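Local coordinates for arylesterase (Agrobacterium tumefaciens, PDB 3DCI), which probably hydrolyses ester bonds as a zinc-binding member of the GDSL-like, or SGNH, hydrolase family, at residues W35-A40 / G207-A212; L109-I114 / V153-C158; G120-A125 / M176-L181; S198-S203 / A216-A221. All coordinates share one frame; numbering follows the deposited sequence.

Overall arrangement
The fold is a five-stranded parallel sheet with helices on both sides. Contacts 1 and 2 lie where loops gather at the C-terminal ends of the strands. Their centres are about 13 Å apart, and both touch one acetate in the probable active site. Contact 1 supplies H209 and contact 2 supplies N112; V208 CG1 and T111 CG2 meet 3.7 Å apart. Contact 3 joins two helices behind contact 2; the centres of contacts 2 and 3 are about 8 Å apart. Contact 4 sets the C-terminal helix against a loop, its centre about 11 Å from that of contact 1, to which it is linked by L210 and S203. Contacts 3 and 4 do not touch; their nearest atoms are about 7 Å apart.

Contact 1 of 4, residues W35-A40 / G207-A212. With ACY (acetic acid), chain M.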
loop_
_atom_site.group_PDB
_atom_site.type_symbol
_atom_site.label_atom_id
_atom_site.label_comp_id
_atom_site.label_asym_id
_atom_site.label_seq_id
_atom_site.Cartn_x
_atom_site.Cartn_y
_atom_site.Cartn_z
ATOM N N TRP A 35 -23.365 -10.761 -1.354
ATOM C CA TRP A 35 -22.890 -12.127 -1.593
ATOM C C TRP A 35 -23.974 -13.173 -1.251
ATOM O O TRP A 35 -24.172 -14.116 -2.006
ATOM C CB TRP A 35 -21.607 -12.391 -0.788
ATOM C CG TRP A 35 -20.977 -13.726 -1.095
ATOM C CD1 TRP A 35 -20.363 -14.104 -2.264
ATOM C CD2 TRP A 35 -20.939 -14.875 -0.245
ATOM N NE1 TRP A 35 -19.903 -15.398 -2.167
ATOM C CE2 TRP A 35 -20.262 -15.898 -0.948
ATOM C CE3 TRP A 35 -21.386 -15.133 1.064
ATOM C CZ2 TRP A 35 -20.048 -17.157 -0.398
ATOM C CZ3 TRP A 35 -21.163 -16.358 1.600
ATOM C CH2 TRP A 35 -20.483 -17.362 0.877
ATOM N N GLY A 36 -24.660 -12.976 -0.115
ATOM C CA GLY A 36 -25.732 -13.855 0.355
ATOM C C GLY A 36 -25.242 -14.827 1.418
ATOM O O GLY A 36 -25.329 -16.024 1.229
ATOM N N ALA A 37 -24.721 -14.333 2.542
ATOM C CA ALA A 37 -24.233 -15.244 3.583
ATOM C C ALA A 37 -25.393 -15.706 4.470
ATOM O O ALA A 37 -26.194 -14.885 4.948
ATOM C CB ALA A 37 -23.140 -14.616 4.422
ATOM N N ASP A 38 -25.481 -17.009 4.673
ATOM C CA ASP A 38 -26.408 -17.573 5.638
ATOM C C ASP A 38 -26.020 -17.173 7.070
ATOM O O ASP A 38 -24.862 -17.332 7.468
ATOM C CB ASP A 38 -26.375 -19.082 5.543
ATOM C CG ASP A 38 -27.363 -19.745 6.474
ATOM O OD1 ASP A 38 -28.537 -19.815 6.096
ATOM O OD2 ASP A 38 -26.956 -20.215 7.561
ATOM N N PRO A 39 -26.991 -16.676 7.866
ATOM C CA PRO A 39 -26.676 -16.246 9.244
ATOM C C PRO A 39 -26.073 -17.357 10.124
ATOM O O PRO A 39 -25.164 -17.082 10.906
ATOM C CB PRO A 39 -28.038 -15.792 9.786
ATOM C CG PRO A 39 -28.820 -15.413 8.530
ATOM C CD PRO A 39 -28.411 -16.449 7.536
ATOM N N ALA A 40 -26.554 -18.585 9.964
ATOM C CA ALA A 40 -26.103 -19.729 10.769
ATOM C C ALA A 40 -24.754 -20.291 10.298
ATOM O O ALA A 40 -23.775 -20.325 11.056
ATOM C CB ALA A 40 -27.149 -20.825 10.742
ATOM N N GLY A 207 -27.851 -11.448 14.567
ATOM C CA GLY A 207 -28.168 -10.030 14.683
ATOM C C GLY A 207 -27.719 -9.156 13.527
ATOM O O GLY A 207 -27.941 -7.953 13.552
ATOM N N VAL A 208 -27.102 -9.741 12.501
ATOM C CA VAL A 208 -26.432 -8.948 11.455
ATOM C C VAL A 208 -26.810 -9.355 10.010
ATOM O O VAL A 208 -27.178 -8.510 9.195
ATOM C CB VAL A 208 -24.887 -8.990 11.648
ATOM C CG1 VAL A 208 -24.157 -8.290 10.497
ATOM C CG2 VAL A 208 -24.511 -8.388 13.017
ATOM N N HIS A 209 -26.727 -10.644 9.709
ATOM C CA HIS A 209 -26.943 -11.154 8.358
ATOM C C HIS A 209 -28.400 -11.464 8.068
ATOM O O HIS A 209 -29.227 -11.378 8.954
ATOM C CB HIS A 209 -26.054 -12.383 8.118
ATOM C CG HIS A 209 -24.601 -12.049 8.139
ATOM N ND1 HIS A 209 -23.807 -12.251 9.249
ATOM C CD2 HIS A 209 -23.816 -11.445 7.216
ATOM C CE1 HIS A 209 -22.588 -11.804 8.999
ATOM N NE2 HIS A 209 -22.562 -11.312 7.772
ATOM N N LEU A 210 -28.688 -11.797 6.811
ATOM C CA LEU A 210 -30.060 -11.994 6.328
ATOM C C LEU A 210 -30.339 -13.447 5.933
ATOM O O LEU A 210 -29.519 -14.083 5.270
ATOM C CB LEU A 210 -30.316 -11.091 5.118
ATOM C CG LEU A 210 -30.103 -9.602 5.324
ATOM C CD1 LEU A 210 -30.090 -8.887 3.964
ATOM C CD2 LEU A 210 -31.197 -9.079 6.236
ATOM N N ASP A 211 -31.494 -13.976 6.335
ATOM C CA ASP A 211 -31.898 -15.284 5.849
ATOM C C ASP A 211 -32.290 -15.183 4.357
ATOM O O ASP A 211 -32.295 -14.082 3.784
ATOM C CB ASP A 211 -32.965 -15.935 6.744
ATOM C CG ASP A 211 -34.285 -15.200 6.772
ATOM O OD1 ASP A 211 -34.572 -14.358 5.900
ATOM O OD2 ASP A 211 -35.069 -15.520 7.691
ATOM N N ALA A 212 -32.569 -16.322 3.729
ATOM C CA ALA A 212 -32.840 -16.367 2.279
ATOM C C ALA A 212 -34.059 -15.533 1.894
ATOM O O ALA A 212 -34.040 -14.833 0.876
ATOM C CB ALA A 212 -33.042 -17.840 1.810
HETATM C C ACY M . -20.662 -8.678 6.034
HETATM O O ACY M . -20.008 -8.458 5.014
HETATM O OXT ACY M . -20.373 -9.615 6.804
HETATM C CH3 ACY M . -21.845 -7.799 6.398
HETATM O O HOH W 1 -26.708 -12.302 4.736
#
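The ring of P39 lies against the backbone of H209, L210 and D211. P39 CD is 3.5 Å from L210 O, and P39 CG is 3.7 Å from D211 N. CG also approaches H209 CB. A37 adds a smaller apolar contact, with A37 CB 4.3 Å from H209 CD2 at an oblique angle to the imidazole.

No direct hydrogen bond joins the segments. A37 O and L210 O are two acceptors, 3.4 Å apart. Water 1 joins the two backbones: it donates to A37 O at 2.6 Å and accepts from L210 N at 2.9 Å. L210 O accepts from H45 NE2.

The imidazole is held at both nitrogens. H209 ND1 bonds D206 OD2. H209 NE2 donates to acetate OXT at 2.9 Å and 161°, with the acetate at the ring edge. V208 CG1 lies over one face of the ring, 4.1 Å above its plane. With CG beside the backbone N (chi1 -65°), the ring of H209 presents NE2 to the acetate.

H209 and D206, with S32 close by, have charge-relay geometry, consistent with the catalytic triad of SGNH hydrolases. The segments are thus joined by packing and a bridging water rather than a direct bond, and D206 probably sets the rotation of the H209 ring.

Contact 2 of 4, residues L109-I114 / V153-C158. With ACY (acetic acid), chain M.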
loop_
_atom_site.group_PDB
_atom_site.type_symbol
_atom_site.label_atom_id
_atom_site.label_comp_id
_atom_site.label_asym_id
_atom_site.label_seq_id
_atom_site.Cartn_x
_atom_site.Cartn_y
_atom_site.Cartn_z
ATOM N N LEU A 109 -23.871 -0.920 1.447
ATOM C CA LEU A 109 -22.722 -1.034 2.346
ATOM C C LEU A 109 -22.976 -0.197 3.578
ATOM O O LEU A 109 -23.857 0.694 3.577
ATOM C CB LEU A 109 -21.428 -0.557 1.680
ATOM C CG LEU A 109 -20.832 -1.423 0.574
ATOM C CD1 LEU A 109 -19.724 -0.681 -0.183
ATOM C CD2 LEU A 109 -20.336 -2.795 1.077
ATOM N N GLY A 110 -22.210 -0.485 4.621
ATOM C CA GLY A 110 -22.289 0.265 5.891
ATOM C C GLY A 110 -22.244 -0.623 7.119
ATOM O O GLY A 110 -21.800 -0.189 8.196
ATOM N N THR A 111 -22.749 -1.853 6.970
ATOM C CA THR A 111 -22.771 -2.841 8.053
ATOM C C THR A 111 -21.389 -3.120 8.651
ATOM O O THR A 111 -21.266 -3.335 9.842
ATOM C CB THR A 111 -23.417 -4.157 7.539
ATOM O OG1 THR A 111 -24.744 -3.865 7.047
ATOM C CG2 THR A 111 -23.480 -5.216 8.640
ATOM N N ASN A 112 -20.357 -3.142 7.821
ATOM C CA ASN A 112 -18.984 -3.340 8.299
ATOM C C ASN A 112 -18.296 -2.062 8.745
ATOM O O ASN A 112 -17.396 -2.117 9.564
ATOM C CB ASN A 112 -18.164 -4.050 7.244
ATOM C CG ASN A 112 -18.699 -5.414 6.970
ATOM O OD1 ASN A 112 -19.035 -6.149 7.895
ATOM N ND2 ASN A 112 -18.847 -5.740 5.718
ATOM N N ASP A 113 -18.754 -0.927 8.228
ATOM C CA ASP A 113 -18.205 0.384 8.603
ATOM C C ASP A 113 -18.549 0.755 10.026
ATOM O O ASP A 113 -17.881 1.605 10.624
ATOM C CB ASP A 113 -18.732 1.481 7.672
ATOM C CG ASP A 113 -18.435 1.190 6.196
ATOM O OD1 ASP A 113 -18.975 0.203 5.646
ATOM O OD2 ASP A 113 -17.721 1.983 5.574
ATOM N N ILE A 114 -19.591 0.119 10.567
ATOM C CA ILE A 114 -19.990 0.345 11.957
ATOM C C ILE A 114 -19.374 -0.691 12.917
ATOM O O ILE A 114 -19.673 -0.671 14.107
ATOM C CB ILE A 114 -21.544 0.453 12.117
ATOM C CG1 ILE A 114 -22.246 -0.872 11.754
ATOM C CG2 ILE A 114 -22.094 1.600 11.245
ATOM C CD1 ILE A 114 -23.725 -0.938 12.163
ATOM N N VAL A 153 -28.220 2.243 -1.144
ATOM C CA VAL A 153 -29.087 1.379 -0.385
ATOM C C VAL A 153 -28.599 1.210 1.064
ATOM O O VAL A 153 -27.459 0.780 1.315
ATOM C CB VAL A 153 -29.214 0.027 -1.059
ATOM C CG1 VAL A 153 -30.166 -0.880 -0.245
ATOM C CG2 VAL A 153 -29.751 0.191 -2.510
ATOM N N ALA A 154 -29.453 1.568 2.019
ATOM C CA ALA A 154 -29.118 1.373 3.421
ATOM C C ALA A 154 -29.415 -0.085 3.741
ATOM O O ALA A 154 -30.488 -0.570 3.388
ATOM C CB ALA A 154 -29.937 2.315 4.327
ATOM N N PRO A 155 -28.460 -0.796 4.385
ATOM C CA PRO A 155 -28.704 -2.175 4.744
ATOM C C PRO A 155 -29.686 -2.254 5.904
ATOM O O PRO A 155 -29.830 -1.289 6.657
ATOM C CB PRO A 155 -27.309 -2.670 5.162
ATOM C CG PRO A 155 -26.643 -1.478 5.704
ATOM C CD PRO A 155 -27.125 -0.349 4.828
ATOM N N PRO A 156 -30.371 -3.384 6.060
ATOM C CA PRO A 156 -31.284 -3.472 7.198
ATOM C C PRO A 156 -30.494 -3.346 8.495
ATOM O O PRO A 156 -29.374 -3.829 8.546
ATOM C CB PRO A 156 -31.877 -4.873 7.071
ATOM C CG PRO A 156 -31.635 -5.259 5.644
ATOM C CD PRO A 156 -30.357 -4.623 5.269
ATOM N N PRO A 157 -31.048 -2.662 9.517
ATOM C CA PRO A 157 -30.317 -2.491 10.763
ATOM C C PRO A 157 -30.054 -3.791 11.510
ATOM O O PRO A 157 -30.787 -4.782 11.344
ATOM C CB PRO A 157 -31.221 -1.574 11.590
ATOM C CG PRO A 157 -32.556 -1.693 10.992
ATOM C CD PRO A 157 -32.352 -1.992 9.547
ATOM N N CYS A 158 -29.015 -3.775 12.341
ATOM C CA CYS A 158 -28.724 -4.886 13.231
ATOM C C CYS A 158 -29.812 -5.062 14.304
ATOM O O CYS A 158 -30.542 -4.130 14.637
ATOM C CB CYS A 158 -27.354 -4.686 13.891
ATOM S SG CYS A 158 -26.033 -4.684 12.651
HETATM C C ACY M . -20.662 -8.678 6.034
HETATM O O ACY M . -20.008 -8.458 5.014
HETATM O OXT ACY M . -20.373 -9.615 6.804
HETATM C CH3 ACY M . -21.845 -7.799 6.398
HETATM O O HOH W 2 -26.378 -2.925 9.083
#
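T111 and P155 carry the closest packing, their side chains sliding past each other in opposite directions. The hydroxyl of T111 meets the CB-CG edge of the proline ring, with T111 OG1 3.3 Å from P155 CG and 3.4 Å from P155 CB. Further back, L109 O is 3.7 Å from P155 CD. At the other end I114 CD1 meets C158 SG at 4.4 Å, a looser apolar contact. L33 and M108 also pack on P155, and L33 touches T111 as well.

The polar link between the segments is water 2. It is 2.8 Å from T111 OG1 and donates to P156 O at 3.2 Å. The T111 hydroxyl therefore has an apolar ring beside it and a water to bond. The carbonyl of L109 is taken by Y182 OH, and that of T111 by R170 NE.

Both T111 and N112 reach the bound acetate. T111 CG2 stands anti to the backbone N (chi1 -57°, measured to OG1) and lies 3.8 Å from the acetate CH3. N112 ND2 donates to acetate O at 3.0 Å in a nearly straight bond (178°). The same amide is fixed by R73 O at ND2 and by R170 NH2 at OD1.

S32 N and G72 N also bond the acetate, which probably came from the crystallisation liquor. The sequence G110-T111-N112-D113 follows strand 104-108 and matches the GxND block of SGNH hydrolases. With those two backbone N-H groups, N112 ND2 forms an arrangement typical of the family's oxyanion hole.

Contact 3 of 4, residues G120-A125 / M176-L181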
loop_
_atom_site.group_PDB
_atom_site.type_symbol
_atom_site.label_atom_id
_atom_site.label_comp_id
_atom_site.label_asym_id
_atom_site.label_seq_id
_atom_site.Cartn_x
_atom_site.Cartn_y
_atom_site.Cartn_z
ATOM N N GLY A 120 -17.116 2.387 14.946
ATOM C CA GLY A 120 -18.284 1.982 15.698
ATOM C C GLY A 120 -19.512 2.825 15.450
ATOM O O GLY A 120 -20.519 2.591 16.099
ATOM N N ARG A 121 -19.456 3.744 14.475
ATOM C CA ARG A 121 -20.493 4.771 14.283
ATOM C C ARG A 121 -20.891 4.974 12.816
ATOM O O ARG A 121 -20.158 4.630 11.915
ATOM C CB ARG A 121 -20.015 6.105 14.854
ATOM C CG ARG A 121 -19.882 6.123 16.375
ATOM C CD ARG A 121 -19.379 7.474 16.849
ATOM N NE ARG A 121 -20.282 8.561 16.455
ATOM C CZ ARG A 121 -21.259 9.048 17.237
ATOM N NH1 ARG A 121 -21.466 8.561 18.470
ATOM N NH2 ARG A 121 -22.036 10.044 16.804
ATOM N N ALA A 122 -22.047 5.586 12.609
ATOM C CA ALA A 122 -22.603 5.797 11.280
ATOM C C ALA A 122 -21.836 6.837 10.443
ATOM O O ALA A 122 -21.882 6.772 9.195
ATOM C CB ALA A 122 -24.069 6.191 11.398
ATOM N N GLU A 123 -21.141 7.767 11.118
ATOM C CA GLU A 123 -20.406 8.870 10.453
ATOM C C GLU A 123 -19.463 8.321 9.402
ATOM O O GLU A 123 -19.400 8.833 8.283
ATOM C CB GLU A 123 -19.567 9.730 11.429
ATOM C CG GLU A 123 -20.300 10.827 12.205
ATOM C CD GLU A 123 -20.975 10.320 13.493
ATOM O OE1 GLU A 123 -20.996 9.081 13.706
ATOM O OE2 GLU A 123 -21.489 11.161 14.277
ATOM N N ALA A 124 -18.699 7.298 9.781
ATOM C CA ALA A 124 -17.746 6.699 8.860
ATOM C C ALA A 124 -18.434 6.074 7.630
ATOM O O ALA A 124 -17.886 6.105 6.513
ATOM C CB ALA A 124 -16.850 5.643 9.607
ATOM N N ALA A 125 -19.618 5.503 7.827
ATOM C CA ALA A 125 -20.353 4.911 6.723
ATOM C C ALA A 125 -20.854 5.973 5.751
ATOM O O ALA A 125 -20.700 5.797 4.543
ATOM C CB ALA A 125 -21.502 4.039 7.200
HETATM N N MSE A 176 -29.115 1.971 12.808
HETATM C CA MSE A 176 -30.412 2.587 12.533
HETATM C C MSE A 176 -30.267 4.013 12.004
HETATM O O MSE A 176 -31.226 4.596 11.480
HETATM C CB MSE A 176 -31.270 2.598 13.802
HETATM C CG MSE A 176 -31.795 1.231 14.249
HETATM SE SE MSE A 176 -32.811 1.431 15.891
HETATM C CE MSE A 176 -33.489 -0.391 16.120
ATOM N N ARG A 177 -29.077 4.587 12.143
ATOM C CA ARG A 177 -28.790 5.912 11.614
ATOM C C ARG A 177 -28.449 5.889 10.118
ATOM O O ARG A 177 -28.409 6.935 9.472
ATOM C CB ARG A 177 -27.623 6.570 12.370
ATOM C CG ARG A 177 -27.872 6.944 13.841
ATOM C CD ARG A 177 -26.559 7.496 14.457
ATOM N NE ARG A 177 -26.182 8.803 13.889
ATOM C CZ ARG A 177 -24.951 9.340 13.895
ATOM N NH1 ARG A 177 -23.905 8.700 14.434
ATOM N NH2 ARG A 177 -24.751 10.548 13.353
ATOM N N LEU A 178 -28.168 4.711 9.569
ATOM C CA LEU A 178 -27.718 4.630 8.187
ATOM C C LEU A 178 -28.805 5.074 7.206
ATOM O O LEU A 178 -28.512 5.812 6.261
ATOM C CB LEU A 178 -27.205 3.223 7.841
ATOM C CG LEU A 178 -25.930 2.773 8.560
ATOM C CD1 LEU A 178 -25.563 1.314 8.211
ATOM C CD2 LEU A 178 -24.755 3.691 8.240
ATOM N N ALA A 179 -30.050 4.658 7.428
ATOM C CA ALA A 179 -31.156 5.044 6.532
ATOM C C ALA A 179 -31.315 6.578 6.422
ATOM O O ALA A 179 -31.161 7.133 5.328
ATOM C CB ALA A 179 -32.448 4.395 6.945
ATOM N N PRO A 180 -31.571 7.268 7.547
ATOM C CA PRO A 180 -31.744 8.719 7.434
ATOM C C PRO A 180 -30.501 9.466 6.959
ATOM O O PRO A 180 -30.644 10.461 6.254
ATOM C CB PRO A 180 -32.137 9.149 8.861
ATOM C CG PRO A 180 -31.680 8.053 9.733
ATOM C CD PRO A 180 -31.768 6.803 8.932
ATOM N N LEU A 181 -29.301 9.014 7.333
ATOM C CA LEU A 181 -28.085 9.684 6.867
ATOM C C LEU A 181 -27.860 9.457 5.369
ATOM O O LEU A 181 -27.439 10.374 4.651
ATOM C CB LEU A 181 -26.836 9.245 7.668
ATOM C CG LEU A 181 -26.729 9.724 9.132
ATOM C CD1 LEU A 181 -25.530 9.080 9.840
ATOM C CD2 LEU A 181 -26.656 11.254 9.231
#
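E123 and R177 form a salt bridge across the contact, and R121 shares the same carboxylate. R121 grips E123 side-on with two nitrogens. R121 NE donates to E123 OE1 at 2.9 Å. R121 NH2 donates to the syn lone pair of E123 OE2 at 2.8 Å and 175°, with that oxygen close to the R121 guanidinium plane. R177 NH1 adds a second bond to E123 OE1, at 3.0 Å. The two arginine donors reach OE1 from opposite faces of the carboxylate. E123 OE2 takes a further weak bond from R177 NH2, at 3.4 Å. The bend in the E123 chain (chi2 85°) turns its carboxylate between the two guanidinium groups.

The helices joined here, 122-138 and 178-189, lie on one side of the parallel sheet in the α/β/α sandwich of SGNH hydrolases, and the network binds their N-terminal ends. R177 NH1 also bonds Q174 OE1, its strongest polar partner, which takes the N-H of A122 as well.

R121 NH2 and R177 NH1 are 3.3 Å apart, two donors brought together by the carboxylate they share; the two guanidinium planes are 60° apart. P116 and G169 of a neighbouring subunit pack on R121 and E123.

Beside the charges the contact is apolar. A122 CB lies over one face of the R177 guanidinium, offset toward the rim, and is 3.6 Å from L181 CD1. A125 CB meets L178 CD2 at 3.4 Å, tighter than usual van der Waals contact.

Contact 4 of 4, residues S198-S203 / A216-A221; sequences SVASAS and AAIGRA
V199 packs against the side of helix 212-229 that carries A217 and A221. This C-terminal helix flanks the parallel sheet of the SGNH-type α/β/α fold, and the 198-203 loop follows the edge strand 192-195.

The V199 side chain starts at CB, with V199 CB 4.1 Å from A221 CB. Both of its methyls then straddle that alanine. V199 CG1 is 3.6 Å, and V199 CG2 3.7 Å, from A221 CB. CG2 also reaches back toward the N-terminal side of the helix, to I218 CA and I218 CG1. With chi1 at -60°, CG2 falls between the backbone N and the carbonyl carbon, and this branch is the one directed at the helix backbone.

A200 continues the apolar row beside it. A200 CB is 3.7 Å from I218 CG1 and 3.9 Å from I218 CD1; the A200 methyl lies beside the CG1-CD1 branch of I218. W51, A196 and L210 also touch I218. A217 adds a looser contact, with A217 CB 4.0 Å from V199 O.

No hydrogen bond crosses between the two segments. A217 O accepts the helical bond from A221 N at 3.0 Å, and V199 CG2 lies 3.9 Å from A217 O.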
loop_
_atom_site.group_PDB
_atom_site.type_symbol
_atom_site.label_atom_id
_atom_site.label_comp_id
_atom_site.label_asym_id
_atom_site.label_seq_id
_atom_site.Cartn_x
_atom_site.Cartn_y
_atom_site.Cartn_z
ATOM N N SER A 198 -36.696 -1.335 5.206
ATOM C CA SER A 198 -38.135 -1.150 5.063
ATOM C C SER A 198 -38.814 -2.418 4.571
ATOM O O SER A 198 -40.020 -2.506 4.649
ATOM C CB SER A 198 -38.454 -0.008 4.081
ATOM O OG SER A 198 -38.019 -0.348 2.762
ATOM N N VAL A 199 -38.047 -3.363 4.026
ATOM C CA VAL A 199 -38.584 -4.625 3.515
ATOM C C VAL A 199 -37.945 -5.891 4.091
ATOM O O VAL A 199 -38.453 -6.986 3.840
ATOM C CB VAL A 199 -38.500 -4.740 1.958
ATOM C CG1 VAL A 199 -39.299 -3.620 1.275
ATOM C CG2 VAL A 199 -37.047 -4.792 1.474
ATOM N N ALA A 200 -36.874 -5.758 4.872
ATOM C CA ALA A 200 -36.124 -6.915 5.350
ATOM C C ALA A 200 -35.584 -6.609 6.717
ATOM O O ALA A 200 -35.240 -5.456 6.999
ATOM C CB ALA A 200 -34.954 -7.220 4.411
ATOM N N SER A 201 -35.507 -7.639 7.556
ATOM C CA SER A 201 -34.901 -7.515 8.895
ATOM C C SER A 201 -33.715 -8.456 9.062
ATOM O O SER A 201 -33.740 -9.578 8.570
ATOM C CB SER A 201 -35.938 -7.809 9.991
ATOM O OG SER A 201 -36.987 -6.849 9.972
ATOM N N ALA A 202 -32.692 -7.991 9.781
ATOM C CA ALA A 202 -31.576 -8.841 10.201
ATOM C C ALA A 202 -32.059 -10.105 10.914
ATOM O O ALA A 202 -33.088 -10.100 11.589
ATOM C CB ALA A 202 -30.650 -8.066 11.124
ATOM N N SER A 203 -31.321 -11.194 10.757
ATOM C CA SER A 203 -31.652 -12.445 11.465
ATOM C C SER A 203 -31.235 -12.372 12.944
ATOM O O SER A 203 -30.162 -11.860 13.259
ATOM C CB SER A 203 -30.930 -13.616 10.805
ATOM O OG SER A 203 -31.199 -14.822 11.474
ATOM N N ALA A 216 -34.145 -12.313 -0.601
ATOM C CA ALA A 216 -34.948 -12.277 -1.815
ATOM C C ALA A 216 -35.945 -11.116 -1.806
ATOM O O ALA A 216 -36.228 -10.549 -2.863
ATOM C CB ALA A 216 -35.680 -13.603 -2.004
ATOM N N ALA A 217 -36.474 -10.761 -0.622
ATOM C CA ALA A 217 -37.403 -9.625 -0.509
ATOM C C ALA A 217 -36.710 -8.292 -0.861
ATOM O O ALA A 217 -37.344 -7.375 -1.385
ATOM C CB ALA A 217 -38.032 -9.568 0.863
ATOM N N ILE A 218 -35.406 -8.197 -0.616
ATOM C CA ILE A 218 -34.660 -7.016 -1.031
ATOM C C ILE A 218 -34.575 -6.933 -2.559
ATOM O O ILE A 218 -34.807 -5.861 -3.145
ATOM C CB ILE A 218 -33.253 -6.958 -0.382
ATOM C CG1 ILE A 218 -33.387 -6.732 1.126
ATOM C CG2 ILE A 218 -32.376 -5.851 -1.016
ATOM C CD1 ILE A 218 -32.061 -6.810 1.881
ATOM N N GLY A 219 -34.250 -8.045 -3.211
ATOM C CA GLY A 219 -34.153 -8.036 -4.670
ATOM C C GLY A 219 -35.494 -7.706 -5.317
ATOM O O GLY A 219 -35.553 -6.976 -6.293
ATOM N N ARG A 220 -36.571 -8.254 -4.765
ATOM C CA ARG A 220 -37.911 -7.985 -5.277
ATOM C C ARG A 220 -38.297 -6.513 -5.121
ATOM O O ARG A 220 -38.798 -5.912 -6.066
ATOM C CB ARG A 220 -38.916 -8.897 -4.593
ATOM C CG ARG A 220 -38.994 -10.254 -5.290
ATOM C CD ARG A 220 -39.449 -11.473 -4.433
ATOM N NE ARG A 220 -40.535 -11.284 -3.458
ATOM C CZ ARG A 220 -41.692 -10.641 -3.657
ATOM N NH1 ARG A 220 -42.579 -10.601 -2.666
ATOM N NH2 ARG A 220 -41.992 -10.052 -4.821
ATOM N N ALA A 221 -38.014 -5.952 -3.939
ATOM C CA ALA A 221 -38.348 -4.564 -3.590
ATOM C C ALA A 221 -37.546 -3.548 -4.419
ATOM O O ALA A 221 -38.046 -2.468 -4.742
ATOM C CB ALA A 221 -38.107 -4.316 -2.082
#